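Local coordinates for nicotinate phosphoribosyltransferase (Porphyromonas gingivalis, PDB 2IM5), which probably catalyses the ATP-coupled transfer of phosphoribose from 5-phospho-alpha-D-ribose 1-diphosphate to nicotinate, yielding nicotinate ribonucleotide for NAD(+) biosynthesis, at residues 97-100 and 104-107; 32-37 and 122-127; 166-171 and 348-353; 48-53 and 128-133. All blocks are in the same frame, centred on the assembly; numbering follows the deposited sequence.

Contact 1 of 4, residues 97-100 and 104-107; sequences VSID and HLDI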
loop_
_atom_site.group_PDB
_atom_site.type_symbol
_atom_site.label_atom_id
_atom_site.label_comp_id
_atom_site.label_asym_id
_atom_site.label_seq_id
_atom_site.Cartn_x
_atom_site.Cartn_y
_atom_site.Cartn_z
ATOM N N VAL A 97 3.965 -17.379 -13.366
ATOM C CA VAL A 97 2.566 -17.642 -13.049
ATOM C C VAL A 97 2.257 -19.120 -13.240
ATOM O O VAL A 97 2.712 -19.742 -14.199
ATOM C CB VAL A 97 1.627 -16.839 -13.966
ATOM C CG1 VAL A 97 0.172 -17.114 -13.595
ATOM C CG2 VAL A 97 1.944 -15.358 -13.864
ATOM N N SER A 98 1.488 -19.684 -12.321
ATOM C CA SER A 98 1.113 -21.083 -12.424
ATOM C C SER A 98 -0.021 -21.436 -11.476
ATOM O O SER A 98 -0.383 -20.657 -10.592
ATOM C CB SER A 98 2.309 -21.975 -12.113
ATOM O OG SER A 98 2.718 -21.801 -10.770
ATOM N N ILE A 99 -0.590 -22.617 -11.687
ATOM C CA ILE A 99 -1.658 -23.119 -10.837
ATOM C C ILE A 99 -0.939 -24.155 -9.990
ATOM O O ILE A 99 -0.352 -25.078 -10.534
ATOM C CB ILE A 99 -2.762 -23.816 -11.665
ATOM C CG1 ILE A 99 -3.298 -22.862 -12.738
ATOM C CG2 ILE A 99 -3.886 -24.278 -10.744
ATOM C CD1 ILE A 99 -3.930 -21.597 -12.182
ATOM N N ASP A 100 -0.960 -24.000 -8.669
ATOM C CA ASP A 100 -0.258 -24.946 -7.806
ATOM C C ASP A 100 -0.934 -26.303 -7.717
ATOM O O ASP A 100 -1.966 -26.543 -8.350
ATOM C CB ASP A 100 -0.061 -24.375 -6.392
ATOM C CG ASP A 100 -1.371 -24.095 -5.678
ATOM O OD1 ASP A 100 -2.355 -24.821 -5.925
ATOM O OD2 ASP A 100 -1.412 -23.157 -4.851
ATOM N N HIS A 104 -4.682 -23.730 -6.979
ATOM C CA HIS A 104 -4.739 -22.317 -6.645
ATOM C C HIS A 104 -3.795 -21.495 -7.512
ATOM O O HIS A 104 -2.774 -21.995 -7.986
ATOM C CB HIS A 104 -4.388 -22.136 -5.168
ATOM C CG HIS A 104 -5.311 -22.863 -4.241
ATOM N ND1 HIS A 104 -4.911 -23.326 -3.004
ATOM C CD2 HIS A 104 -6.619 -23.193 -4.363
ATOM C CE1 HIS A 104 -5.934 -23.911 -2.405
ATOM N NE2 HIS A 104 -6.982 -23.843 -3.208
ATOM N N LEU A 105 -4.140 -20.231 -7.721
ATOM C CA LEU A 105 -3.308 -19.350 -8.531
ATOM C C LEU A 105 -2.050 -18.971 -7.758
ATOM O O LEU A 105 -2.134 -18.463 -6.644
ATOM C CB LEU A 105 -4.091 -18.089 -8.911
ATOM C CG LEU A 105 -3.367 -17.042 -9.762
ATOM C CD1 LEU A 105 -2.875 -17.660 -11.063
ATOM C CD2 LEU A 105 -4.320 -15.893 -10.045
ATOM N N ASP A 106 -0.892 -19.230 -8.355
ATOM C CA ASP A 106 0.395 -18.919 -7.735
ATOM C C ASP A 106 1.194 -17.977 -8.632
ATOM O O ASP A 106 1.396 -18.262 -9.818
ATOM C CB ASP A 106 1.198 -20.205 -7.513
ATOM C CG ASP A 106 2.526 -19.959 -6.801
ATOM O OD1 ASP A 106 3.422 -19.313 -7.395
ATOM O OD2 ASP A 106 2.674 -20.412 -5.641
ATOM N N ILE A 107 1.646 -16.860 -8.071
ATOM C CA ILE A 107 2.427 -15.896 -8.835
ATOM C C ILE A 107 3.614 -15.390 -8.026
ATOM O O ILE A 107 3.472 -14.985 -6.867
ATOM C CB ILE A 107 1.578 -14.688 -9.252
ATOM C CG1 ILE A 107 0.343 -15.160 -10.019
ATOM C CG2 ILE A 107 2.403 -13.757 -10.132
ATOM C CD1 ILE A 107 -0.631 -14.063 -10.308
HETATM O O HOH W 1 4.154 -19.353 -9.894
#

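Contact 2 of 4, residues 32-37 and 122-127; sequences FRFIDR and PILAVI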
loop_
_atom_site.group_PDB
_atom_site.type_symbol
_atom_site.label_atom_id
_atom_site.label_comp_id
_atom_site.label_asym_id
_atom_site.label_seq_id
_atom_site.Cartn_x
_atom_site.Cartn_y
_atom_site.Cartn_z
ATOM N N PHE A 32 8.407 -11.689 -4.306
ATOM C CA PHE A 32 7.050 -11.368 -3.907
ATOM C C PHE A 32 6.174 -12.569 -4.256
ATOM O O PHE A 32 6.339 -13.184 -5.316
ATOM C CB PHE A 32 6.556 -10.127 -4.657
ATOM C CG PHE A 32 7.077 -8.829 -4.097
ATOM C CD1 PHE A 32 6.297 -8.065 -3.224
ATOM C CD2 PHE A 32 8.355 -8.381 -4.415
ATOM C CE1 PHE A 32 6.785 -6.877 -2.679
ATOM C CE2 PHE A 32 8.853 -7.196 -3.874
ATOM C CZ PHE A 32 8.064 -6.442 -3.004
ATOM N N ARG A 33 5.255 -12.908 -3.364
ATOM C CA ARG A 33 4.362 -14.028 -3.612
ATOM C C ARG A 33 2.900 -13.625 -3.530
ATOM O O ARG A 33 2.470 -12.983 -2.577
ATOM C CB ARG A 33 4.629 -15.166 -2.626
ATOM C CG ARG A 33 5.983 -15.819 -2.824
ATOM C CD ARG A 33 6.131 -17.056 -1.961
ATOM N NE ARG A 33 7.472 -17.614 -2.071
ATOM C CZ ARG A 33 7.877 -18.719 -1.459
ATOM N NH1 ARG A 33 7.038 -19.402 -0.688
ATOM N NH2 ARG A 33 9.129 -19.129 -1.606
ATOM N N PHE A 34 2.149 -14.001 -4.556
ATOM C CA PHE A 34 0.722 -13.729 -4.624
ATOM C C PHE A 34 0.027 -14.698 -3.677
ATOM O O PHE A 34 0.401 -15.862 -3.595
ATOM C CB PHE A 34 0.224 -13.968 -6.049
ATOM C CG PHE A 34 -1.272 -14.000 -6.175
ATOM C CD1 PHE A 34 -1.998 -12.823 -6.331
ATOM C CD2 PHE A 34 -1.960 -15.212 -6.138
ATOM C CE1 PHE A 34 -3.388 -12.850 -6.449
ATOM C CE2 PHE A 34 -3.345 -15.249 -6.253
ATOM C CZ PHE A 34 -4.061 -14.062 -6.411
ATOM N N ILE A 35 -0.979 -14.216 -2.959
ATOM C CA ILE A 35 -1.718 -15.075 -2.047
ATOM C C ILE A 35 -3.215 -14.792 -2.154
ATOM O O ILE A 35 -3.669 -13.672 -1.909
ATOM C CB ILE A 35 -1.321 -14.845 -0.562
ATOM C CG1 ILE A 35 0.193 -14.949 -0.375
ATOM C CG2 ILE A 35 -2.033 -15.867 0.319
ATOM C CD1 ILE A 35 0.760 -16.318 -0.680
ATOM N N ASP A 36 -3.980 -15.803 -2.549
ATOM C CA ASP A 36 -5.429 -15.654 -2.609
ATOM C C ASP A 36 -5.901 -16.223 -1.282
ATOM O O ASP A 36 -5.977 -17.439 -1.110
ATOM C CB ASP A 36 -6.023 -16.453 -3.759
ATOM C CG ASP A 36 -7.542 -16.552 -3.674
ATOM O OD1 ASP A 36 -8.163 -15.779 -2.899
ATOM O OD2 ASP A 36 -8.118 -17.401 -4.388
ATOM N N ARG A 37 -6.205 -15.336 -0.345
ATOM C CA ARG A 37 -6.617 -15.745 0.982
ATOM C C ARG A 37 -7.962 -16.453 1.064
ATOM O O ARG A 37 -8.364 -16.906 2.133
ATOM C CB ARG A 37 -6.551 -14.537 1.919
ATOM C CG ARG A 37 -5.130 -13.973 1.987
ATOM C CD ARG A 37 -4.927 -12.918 3.054
ATOM N NE ARG A 37 -5.653 -11.684 2.770
ATOM C CZ ARG A 37 -5.418 -10.527 3.381
ATOM N NH1 ARG A 37 -4.472 -10.445 4.308
ATOM N NH2 ARG A 37 -6.129 -9.453 3.068
ATOM N N PRO A 122 0.254 -3.344 -9.918
ATOM C CA PRO A 122 -0.262 -3.610 -11.264
ATOM C C PRO A 122 -0.782 -5.045 -11.408
ATOM O O PRO A 122 -1.867 -5.271 -11.951
ATOM C CB PRO A 122 0.949 -3.346 -12.154
ATOM C CG PRO A 122 1.716 -2.315 -11.385
ATOM C CD PRO A 122 1.633 -2.825 -9.979
ATOM N N ILE A 123 -0.012 -6.015 -10.921
ATOM C CA ILE A 123 -0.426 -7.413 -11.010
ATOM C C ILE A 123 -1.733 -7.687 -10.270
ATOM O O ILE A 123 -2.603 -8.383 -10.787
ATOM C CB ILE A 123 0.680 -8.368 -10.488
ATOM C CG1 ILE A 123 1.849 -8.378 -11.483
ATOM C CG2 ILE A 123 0.121 -9.783 -10.301
ATOM C CD1 ILE A 123 2.976 -9.343 -11.124
ATOM N N LEU A 124 -1.881 -7.139 -9.068
ATOM C CA LEU A 124 -3.110 -7.349 -8.317
ATOM C C LEU A 124 -4.296 -6.690 -9.030
ATOM O O LEU A 124 -5.383 -7.267 -9.106
ATOM C CB LEU A 124 -2.969 -6.799 -6.891
ATOM C CG LEU A 124 -2.054 -7.609 -5.960
ATOM C CD1 LEU A 124 -1.816 -6.834 -4.678
ATOM C CD2 LEU A 124 -2.671 -8.970 -5.665
ATOM N N ALA A 125 -4.081 -5.486 -9.558
ATOM C CA ALA A 125 -5.144 -4.771 -10.263
ATOM C C ALA A 125 -5.530 -5.540 -11.523
ATOM O O ALA A 125 -6.696 -5.580 -11.896
ATOM C CB ALA A 125 -4.686 -3.369 -10.634
ATOM N N VAL A 126 -4.537 -6.136 -12.178
ATOM C CA VAL A 126 -4.781 -6.907 -13.389
ATOM C C VAL A 126 -5.584 -8.163 -13.072
ATOM O O VAL A 126 -6.551 -8.479 -13.766
ATOM C CB VAL A 126 -3.460 -7.315 -14.065
ATOM C CG1 VAL A 126 -3.699 -8.447 -15.071
ATOM C CG2 VAL A 126 -2.866 -6.115 -14.777
ATOM N N ILE A 127 -5.183 -8.878 -12.027
ATOM C CA ILE A 127 -5.888 -10.093 -11.635
ATOM C C ILE A 127 -7.332 -9.771 -11.279
ATOM O O ILE A 127 -8.255 -10.479 -11.683
ATOM C CB ILE A 127 -5.198 -10.772 -10.433
ATOM C CG1 ILE A 127 -3.875 -11.386 -10.896
ATOM C CG2 ILE A 127 -6.108 -11.820 -9.812
ATOM C CD1 ILE A 127 -3.076 -12.003 -9.782
#

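Contact 3 of 4, residues 166-171 and 348-353; sequences GMRRRF and VMKLWK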
loop_
_atom_site.group_PDB
_atom_site.type_symbol
_atom_site.label_atom_id
_atom_site.label_comp_id
_atom_site.label_asym_id
_atom_site.label_seq_id
_atom_site.Cartn_x
_atom_site.Cartn_y
_atom_site.Cartn_z
ATOM N N GLY A 166 -7.724 2.449 -3.072
ATOM C CA GLY A 166 -8.279 1.163 -3.478
ATOM C C GLY A 166 -7.867 0.544 -4.806
ATOM O O GLY A 166 -8.594 -0.293 -5.349
ATOM N N MET A 167 -6.708 0.925 -5.325
ATOM C CA MET A 167 -6.251 0.401 -6.602
ATOM C C MET A 167 -6.099 -1.121 -6.707
ATOM O O MET A 167 -6.667 -1.747 -7.598
ATOM C CB MET A 167 -4.934 1.076 -6.995
ATOM C CG MET A 167 -4.129 0.311 -8.032
ATOM S SD MET A 167 -3.046 1.370 -9.003
ATOM C CE MET A 167 -3.048 0.465 -10.535
ATOM N N ARG A 168 -5.339 -1.714 -5.798
ATOM C CA ARG A 168 -5.102 -3.148 -5.844
ATOM C C ARG A 168 -6.324 -4.054 -5.954
ATOM O O ARG A 168 -6.247 -5.113 -6.573
ATOM C CB ARG A 168 -4.250 -3.568 -4.654
ATOM C CG ARG A 168 -2.783 -3.234 -4.847
ATOM C CD ARG A 168 -1.992 -3.483 -3.573
ATOM N NE ARG A 168 -2.473 -2.618 -2.504
ATOM C CZ ARG A 168 -2.060 -2.684 -1.248
ATOM N NH1 ARG A 168 -1.147 -3.581 -0.897
ATOM N NH2 ARG A 168 -2.560 -1.851 -0.343
ATOM N N ARG A 169 -7.449 -3.645 -5.374
ATOM C CA ARG A 169 -8.656 -4.466 -5.440
ATOM C C ARG A 169 -9.823 -3.821 -6.176
ATOM O O ARG A 169 -10.968 -4.234 -6.008
ATOM C CB ARG A 169 -9.097 -4.858 -4.033
ATOM C CG ARG A 169 -8.133 -5.822 -3.382
ATOM C CD ARG A 169 -8.581 -6.235 -2.004
ATOM N NE ARG A 169 -7.589 -7.113 -1.399
ATOM C CZ ARG A 169 -7.723 -7.666 -0.200
ATOM N NH1 ARG A 169 -8.813 -7.429 0.520
ATOM N NH2 ARG A 169 -6.766 -8.452 0.278
ATOM N N ARG A 170 -9.530 -2.811 -6.990
ATOM C CA ARG A 170 -10.569 -2.128 -7.748
ATOM C C ARG A 170 -11.285 -3.119 -8.676
ATOM O O ARG A 170 -10.705 -4.131 -9.078
ATOM C CB ARG A 170 -9.950 -1.008 -8.580
ATOM C CG ARG A 170 -9.022 -1.492 -9.690
ATOM C CD ARG A 170 -8.283 -0.325 -10.336
ATOM N NE ARG A 170 -7.415 -0.745 -11.434
ATOM C CZ ARG A 170 -6.489 0.033 -11.986
ATOM N NH1 ARG A 170 -6.315 1.275 -11.541
ATOM N NH2 ARG A 170 -5.731 -0.428 -12.972
ATOM N N PHE A 171 -12.542 -2.830 -9.008
ATOM C CA PHE A 171 -13.298 -3.691 -9.910
ATOM C C PHE A 171 -12.625 -3.610 -11.277
ATOM O O PHE A 171 -12.465 -4.612 -11.966
ATOM C CB PHE A 171 -14.752 -3.217 -10.021
ATOM C CG PHE A 171 -15.617 -4.107 -10.881
ATOM C CD1 PHE A 171 -16.242 -5.230 -10.343
ATOM C CD2 PHE A 171 -15.791 -3.830 -12.232
ATOM C CE1 PHE A 171 -17.031 -6.062 -11.144
ATOM C CE2 PHE A 171 -16.573 -4.655 -13.041
ATOM C CZ PHE A 171 -17.194 -5.771 -12.494
ATOM N N VAL A 348 -3.541 -10.630 -2.078
ATOM C CA VAL A 348 -2.385 -9.820 -1.717
ATOM C C VAL A 348 -1.162 -10.393 -2.419
ATOM O O VAL A 348 -1.199 -11.506 -2.944
ATOM C CB VAL A 348 -2.113 -9.819 -0.182
ATOM C CG1 VAL A 348 -3.260 -9.162 0.553
ATOM C CG2 VAL A 348 -1.905 -11.248 0.330
ATOM N N MET A 349 -0.089 -9.611 -2.454
ATOM C CA MET A 349 1.167 -10.052 -3.052
ATOM C C MET A 349 2.221 -9.429 -2.148
ATOM O O MET A 349 2.498 -8.228 -2.238
ATOM C CB MET A 349 1.301 -9.557 -4.499
ATOM C CG MET A 349 2.348 -10.330 -5.293
ATOM S SD MET A 349 2.315 -10.060 -7.067
ATOM C CE MET A 349 3.671 -11.130 -7.563
ATOM N N LYS A 350 2.786 -10.245 -1.263
ATOM C CA LYS A 350 3.760 -9.761 -0.298
ATOM C C LYS A 350 5.206 -10.184 -0.491
ATOM O O LYS A 350 5.493 -11.220 -1.098
ATOM C CB LYS A 350 3.324 -10.178 1.107
ATOM C CG LYS A 350 1.913 -9.753 1.478
ATOM C CD LYS A 350 1.735 -8.248 1.336
ATOM C CE LYS A 350 0.336 -7.810 1.750
ATOM N NZ LYS A 350 0.091 -6.373 1.447
ATOM N N LEU A 351 6.110 -9.367 0.045
ATOM C CA LEU A 351 7.534 -9.665 -0.004
ATOM C C LEU A 351 7.676 -10.872 0.908
ATOM O O LEU A 351 7.411 -10.786 2.105
ATOM C CB LEU A 351 8.351 -8.493 0.548
ATOM C CG LEU A 351 9.865 -8.722 0.567
ATOM C CD1 LEU A 351 10.355 -8.982 -0.850
ATOM C CD2 LEU A 351 10.568 -7.509 1.176
ATOM N N TRP A 352 8.084 -11.995 0.343
ATOM C CA TRP A 352 8.222 -13.228 1.106
ATOM C C TRP A 352 9.630 -13.484 1.639
ATOM O O TRP A 352 9.799 -14.082 2.699
ATOM C CB TRP A 352 7.779 -14.409 0.241
ATOM C CG TRP A 352 7.571 -15.660 1.026
ATOM C CD1 TRP A 352 8.433 -16.709 1.150
ATOM C CD2 TRP A 352 6.438 -15.968 1.843
ATOM N NE1 TRP A 352 7.906 -17.657 2.002
ATOM C CE2 TRP A 352 6.682 -17.225 2.439
ATOM C CE3 TRP A 352 5.238 -15.299 2.130
ATOM C CZ2 TRP A 352 5.770 -17.832 3.308
ATOM C CZ3 TRP A 352 4.327 -15.899 2.992
ATOM C CH2 TRP A 352 4.599 -17.156 3.572
ATOM N N LYS A 353 10.632 -13.050 0.887
ATOM C CA LYS A 353 12.022 -13.221 1.293
ATOM C C LYS A 353 12.904 -12.244 0.527
ATOM O O LYS A 353 12.505 -11.725 -0.524
ATOM C CB LYS A 353 12.480 -14.659 1.045
ATOM C CG LYS A 353 12.488 -15.072 -0.408
ATOM C CD LYS A 353 12.997 -16.501 -0.565
ATOM C CE LYS A 353 13.108 -16.880 -2.031
ATOM N NZ LYS A 353 13.571 -18.279 -2.215
#

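Contact 4 of 4, residues 48-53 and 128-133; sequences ELVRGE and SELYYR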
loop_
_atom_site.group_PDB
_atom_site.type_symbol
_atom_site.label_atom_id
_atom_site.label_comp_id
_atom_site.label_asym_id
_atom_site.label_seq_id
_atom_site.Cartn_x
_atom_site.Cartn_y
_atom_site.Cartn_z
ATOM N N GLU A 48 -3.201 -18.215 -18.041
ATOM C CA GLU A 48 -2.667 -17.784 -19.323
ATOM C C GLU A 48 -3.082 -16.341 -19.623
ATOM O O GLU A 48 -2.332 -15.578 -20.230
ATOM C CB GLU A 48 -3.147 -18.721 -20.431
ATOM C CG GLU A 48 -2.457 -18.489 -21.754
ATOM C CD GLU A 48 -0.943 -18.413 -21.616
ATOM O OE1 GLU A 48 -0.350 -19.311 -20.972
ATOM O OE2 GLU A 48 -0.343 -17.455 -22.158
ATOM N N LEU A 49 -4.283 -15.968 -19.198
ATOM C CA LEU A 49 -4.745 -14.602 -19.409
ATOM C C LEU A 49 -3.852 -13.661 -18.598
ATOM O O LEU A 49 -3.508 -12.573 -19.048
ATOM C CB LEU A 49 -6.197 -14.447 -18.949
ATOM C CG LEU A 49 -7.265 -15.171 -19.767
ATOM C CD1 LEU A 49 -8.623 -14.954 -19.133
ATOM C CD2 LEU A 49 -7.249 -14.646 -21.195
ATOM N N VAL A 50 -3.482 -14.095 -17.399
ATOM C CA VAL A 50 -2.630 -13.294 -16.534
ATOM C C VAL A 50 -1.257 -13.132 -17.165
ATOM O O VAL A 50 -0.720 -12.024 -17.217
ATOM C CB VAL A 50 -2.483 -13.942 -15.147
ATOM C CG1 VAL A 50 -1.475 -13.163 -14.310
ATOM C CG2 VAL A 50 -3.835 -13.975 -14.453
ATOM N N ARG A 51 -0.691 -14.232 -17.651
ATOM C CA ARG A 51 0.620 -14.181 -18.283
ATOM C C ARG A 51 0.612 -13.222 -19.473
ATOM O O ARG A 51 1.585 -12.501 -19.708
ATOM C CB ARG A 51 1.068 -15.584 -18.725
ATOM C CG ARG A 51 1.528 -16.467 -17.564
ATOM C CD ARG A 51 2.182 -17.766 -18.038
ATOM N NE ARG A 51 1.190 -18.730 -18.488
ATOM C CZ ARG A 51 0.763 -19.764 -17.773
ATOM N NH1 ARG A 51 1.247 -19.992 -16.561
ATOM N NH2 ARG A 51 -0.173 -20.559 -18.270
ATOM N N GLY A 52 -0.490 -13.209 -20.216
ATOM C CA GLY A 52 -0.594 -12.321 -21.358
ATOM C C GLY A 52 -0.573 -10.858 -20.949
ATOM O O GLY A 52 0.059 -10.027 -21.606
ATOM N N GLU A 53 -1.269 -10.539 -19.865
ATOM C CA GLU A 53 -1.316 -9.171 -19.362
ATOM C C GLU A 53 0.059 -8.766 -18.846
ATOM O O GLU A 53 0.504 -7.634 -19.046
ATOM C CB GLU A 53 -2.334 -9.059 -18.230
ATOM C CG GLU A 53 -3.779 -9.186 -18.669
ATOM C CD GLU A 53 -4.186 -8.098 -19.649
ATOM O OE1 GLU A 53 -3.802 -6.921 -19.449
ATOM O OE2 GLU A 53 -4.902 -8.419 -20.622
ATOM N N SER A 128 -7.526 -8.695 -10.530
ATOM C CA SER A 128 -8.862 -8.298 -10.124
ATOM C C SER A 128 -9.742 -7.983 -11.335
ATOM O O SER A 128 -10.837 -8.523 -11.467
ATOM C CB SER A 128 -8.788 -7.081 -9.195
ATOM O OG SER A 128 -10.081 -6.709 -8.752
ATOM N N GLU A 129 -9.260 -7.124 -12.228
ATOM C CA GLU A 129 -10.039 -6.760 -13.403
ATOM C C GLU A 129 -10.300 -7.967 -14.309
ATOM O O GLU A 129 -11.420 -8.152 -14.784
ATOM C CB GLU A 129 -9.345 -5.633 -14.189
ATOM C CG GLU A 129 -10.138 -5.168 -15.402
ATOM C CD GLU A 129 -9.801 -3.749 -15.846
ATOM O OE1 GLU A 129 -10.289 -3.335 -16.925
ATOM O OE2 GLU A 129 -9.057 -3.045 -15.121
ATOM N N LEU A 130 -9.271 -8.781 -14.545
ATOM C CA LEU A 130 -9.408 -9.973 -15.379
ATOM C C LEU A 130 -10.442 -10.917 -14.800
ATOM O O LEU A 130 -11.214 -11.515 -15.535
ATOM C CB LEU A 130 -8.091 -10.744 -15.477
ATOM C CG LEU A 130 -7.018 -10.337 -16.480
ATOM C CD1 LEU A 130 -5.856 -11.324 -16.367
ATOM C CD2 LEU A 130 -7.584 -10.348 -17.899
ATOM N N TYR A 131 -10.433 -11.049 -13.479
ATOM C CA TYR A 131 -11.350 -11.939 -12.786
ATOM C C TYR A 131 -12.816 -11.617 -13.061
ATOM O O TYR A 131 -13.580 -12.487 -13.481
ATOM C CB TYR A 131 -11.095 -11.888 -11.281
ATOM C CG TYR A 131 -12.064 -12.723 -10.487
ATOM C CD1 TYR A 131 -11.991 -14.111 -10.502
ATOM C CD2 TYR A 131 -13.081 -12.122 -9.745
ATOM C CE1 TYR A 131 -12.912 -14.890 -9.795
ATOM C CE2 TYR A 131 -14.001 -12.882 -9.037
ATOM C CZ TYR A 131 -13.913 -14.265 -9.065
ATOM O OH TYR A 131 -14.822 -15.018 -8.351
ATOM N N TYR A 132 -13.211 -10.371 -12.815
ATOM C CA TYR A 132 -14.595 -9.968 -13.032
ATOM C C TYR A 132 -14.992 -10.122 -14.494
ATOM O O TYR A 132 -16.118 -10.509 -14.790
ATOM C CB TYR A 132 -14.801 -8.539 -12.535
ATOM C CG TYR A 132 -14.583 -8.444 -11.043
ATOM C CD1 TYR A 132 -15.436 -9.097 -10.157
ATOM C CD2 TYR A 132 -13.494 -7.746 -10.519
ATOM C CE1 TYR A 132 -15.214 -9.066 -8.787
ATOM C CE2 TYR A 132 -13.260 -7.704 -9.149
ATOM C CZ TYR A 132 -14.123 -8.365 -8.291
ATOM O OH TYR A 132 -13.898 -8.323 -6.938
ATOM N N ARG A 133 -14.068 -9.833 -15.406
ATOM C CA ARG A 133 -14.360 -9.999 -16.826
ATOM C C ARG A 133 -14.612 -11.485 -17.072
ATOM O O ARG A 133 -15.590 -11.872 -17.719
ATOM C CB ARG A 133 -13.176 -9.588 -17.696
ATOM C CG ARG A 133 -12.913 -8.109 -17.810
ATOM C CD ARG A 133 -11.810 -7.893 -18.838
ATOM N NE ARG A 133 -11.374 -6.503 -18.918
ATOM C CZ ARG A 133 -10.403 -6.077 -19.720
ATOM N NH1 ARG A 133 -9.770 -6.935 -20.510
ATOM N NH2 ARG A 133 -10.061 -4.797 -19.727
#

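Contact 1 of 4, residues 97-100 and 104-107
Val-97 and Ile-107 run alongside each other on the tightly packed face: Val-97 CG1 stands 4.1 Å from Ile-107 CG1 and 4.0 Å from Leu-105 CD1. In Leu-105, chi1 of 180° sets CG opposite the backbone N and chi2 of 57° then turns CD1 to Val-97 and to Ile-99 CD1, 4.2 Å away. Helices 44-56 and 120-134 pack on this face, Val-97 touching Ile-54 and Ile-107 touching Ile-127. The segments are the two arms of an antiparallel beta hairpin at the border of a five-stranded sheet. Ser-98 and Asp-106 form the hydrogen-bonded pair, Ser-98 N giving to Asp-106 O at 2.9 Å and Asp-106 N to Ser-98 O at 2.7 Å; the flanking pairs are non-hydrogen-bonded. The face bearing Ser-98 and Asp-106 is looser. Ser-98 OG stays 3.9 Å from Asp-106 CB, and a water bridges Ser-98 OG and Asp-106 OD1, probably donating to the carboxylate, which also pairs with Arg-108. Near the turn two opposed bonds tie Asp-100 to His-104: Asp-100 N gives to His-104 O at 2.8 Å, and His-104 N to Asp-100 OD1 at 2.8 Å, from 49° out of the carboxylate plane.

Contact 2 of 4, residues 32-37 and 122-127
Phe-34 alone carries strand 32-36 against the helix, meeting Leu-124 and Ile-127. Before it in sequence, Phe-32 packs on Leu-113 and Val-116 of helix 113-116, while Arg-33 makes a cation-pi contact with Trp-352. At Phe-34 the CB bond is aimed at the helix, and chi1 of 168° sets the ring opposite the backbone N, reaching out from the strand. Its CD1-CE1 side takes both partners. Ile-127, extending from the helix to meet it, brings CD1 obliquely to the ring, 3.5 Å from Phe-34 CE1 and 3.7 Å from Phe-34 CD1. Leu-124, one helical turn earlier, puts CD2 at the ring edge, near the plane, 4.0 Å from Phe-34 CD1. All three residues are buried, and the contact is purely apolar. Past the phenyl group, Ile-35 points away from the helix, and Asp-36 turns its carboxylate to the backbone N atoms of Asn-38 and Gln-40. Strand 29-36 runs between 105-110 and 347-355 in the antiparallel sheet; helix 120-134 thus lies across the face that bears Phe-34, with Leu-105 and Ile-107 of the adjacent strand touching both Phe-34 and Ile-127.

Contact 3 of 4, residues 166-171 and 348-353
A type I beta turn, Met-167 to Arg-170, sets Arg-168 and Arg-169 at its two central positions, facing Val-348 and Lys-350 of strand 347-355. The turn is closed by Arg-170 N giving to Met-167 O at 3.1 Å and lies in the loop that leads from strand 162-164, in the parallel sheet, to helix 173-186. The backbones keep well apart, CA of Arg-168 being 8.3 Å from CA of Val-348, and the long side chains span the gap. Arg-169 is extended from CG to NE and runs alongside Val-348; Val-348 CG1 reaches the edge of the guanidinium, near its plane, 3.6 Å from Arg-169 NH2. That NH2 is also anchored by a hydrogen bond to the carbonyl O of Ile-347, just before the strand segment. Arg-168 bends at chi3 (-62°) and meets Lys-350 at about a right angle, its NH1 standing 3.8 Å from Lys-350 NZ. Glu-120 supplies a counter-charge, forming a salt bridge with Arg-168 NH1. Two cationic groups this close probably make the surface locally positive, with Glu-120 as a partner for Arg-168; such a patch is consistent with an enzyme whose substrates are anionic.

Contact 4 of 4, residues 48-53 and 128-133
Leu-130 is the hub of this helix-helix packing: it leaves helix 120-134 towards helix 44-56 and sets its side chain against a single turn of it, formed by Leu-49, Val-50 and Glu-53. The two helix segments cross with 138° between their directions, nearer antiparallel than parallel, and 10.6 Å between axes at closest approach. Leu-130 CD1 does most of the touching, lying 3.8 Å from Val-50 CG2 and 3.8 Å from the backbone O of Leu-49. Glu-53, second in buried surface, passes Leu-130 antiparallel and offers its aliphatic part, CG standing 3.8 Å from Leu-130 CD1. A bend at chi2 (-61°) then turns the carboxylate off the leucine, and OE1 accepts from the backbone N of Ile-3. Leu-49 is exposed and contributes chiefly CB, 4.1 Å from Leu-130 CD1, so the contact runs from the buried Val-50 out to the protein surface; the Leu-49 side chain also touches Phe-134. Two salt bridges lie within the helices: Arg-51 grips Glu-48 on the one, and on the other Arg-133 NH2 gives to Glu-129 OE1 at 3.2 Å, from above the carboxylate plane.

In the fold
Contacts 1, 2 and 3 share the five-stranded antiparallel sheet: Ile-107 O lies 2.8 Å from Phe-34 N, joining contacts 1 and 2, and Ile-35 N lies 2.7 Å from Val-348 O, joining 2 and 3, whose centres are about 5 Å apart. Helix 120-134 serves contacts 2 and 4 on successive turns, their centres about 11 Å apart, and Val-126 CG1 packs 3.5 Å from Glu-53 CB. Helix 44-56 also packs on the hairpin of contact 1, where Val-50 CG1 meets Val-97 CG2 at 4.1 Å. The turn of contact 3 connects to contact 4 through Ser-128 OG and Arg-170 O, 2.7 Å apart. His-213, predicted to be autophosphorylated but unmodified here, belongs to none of the four.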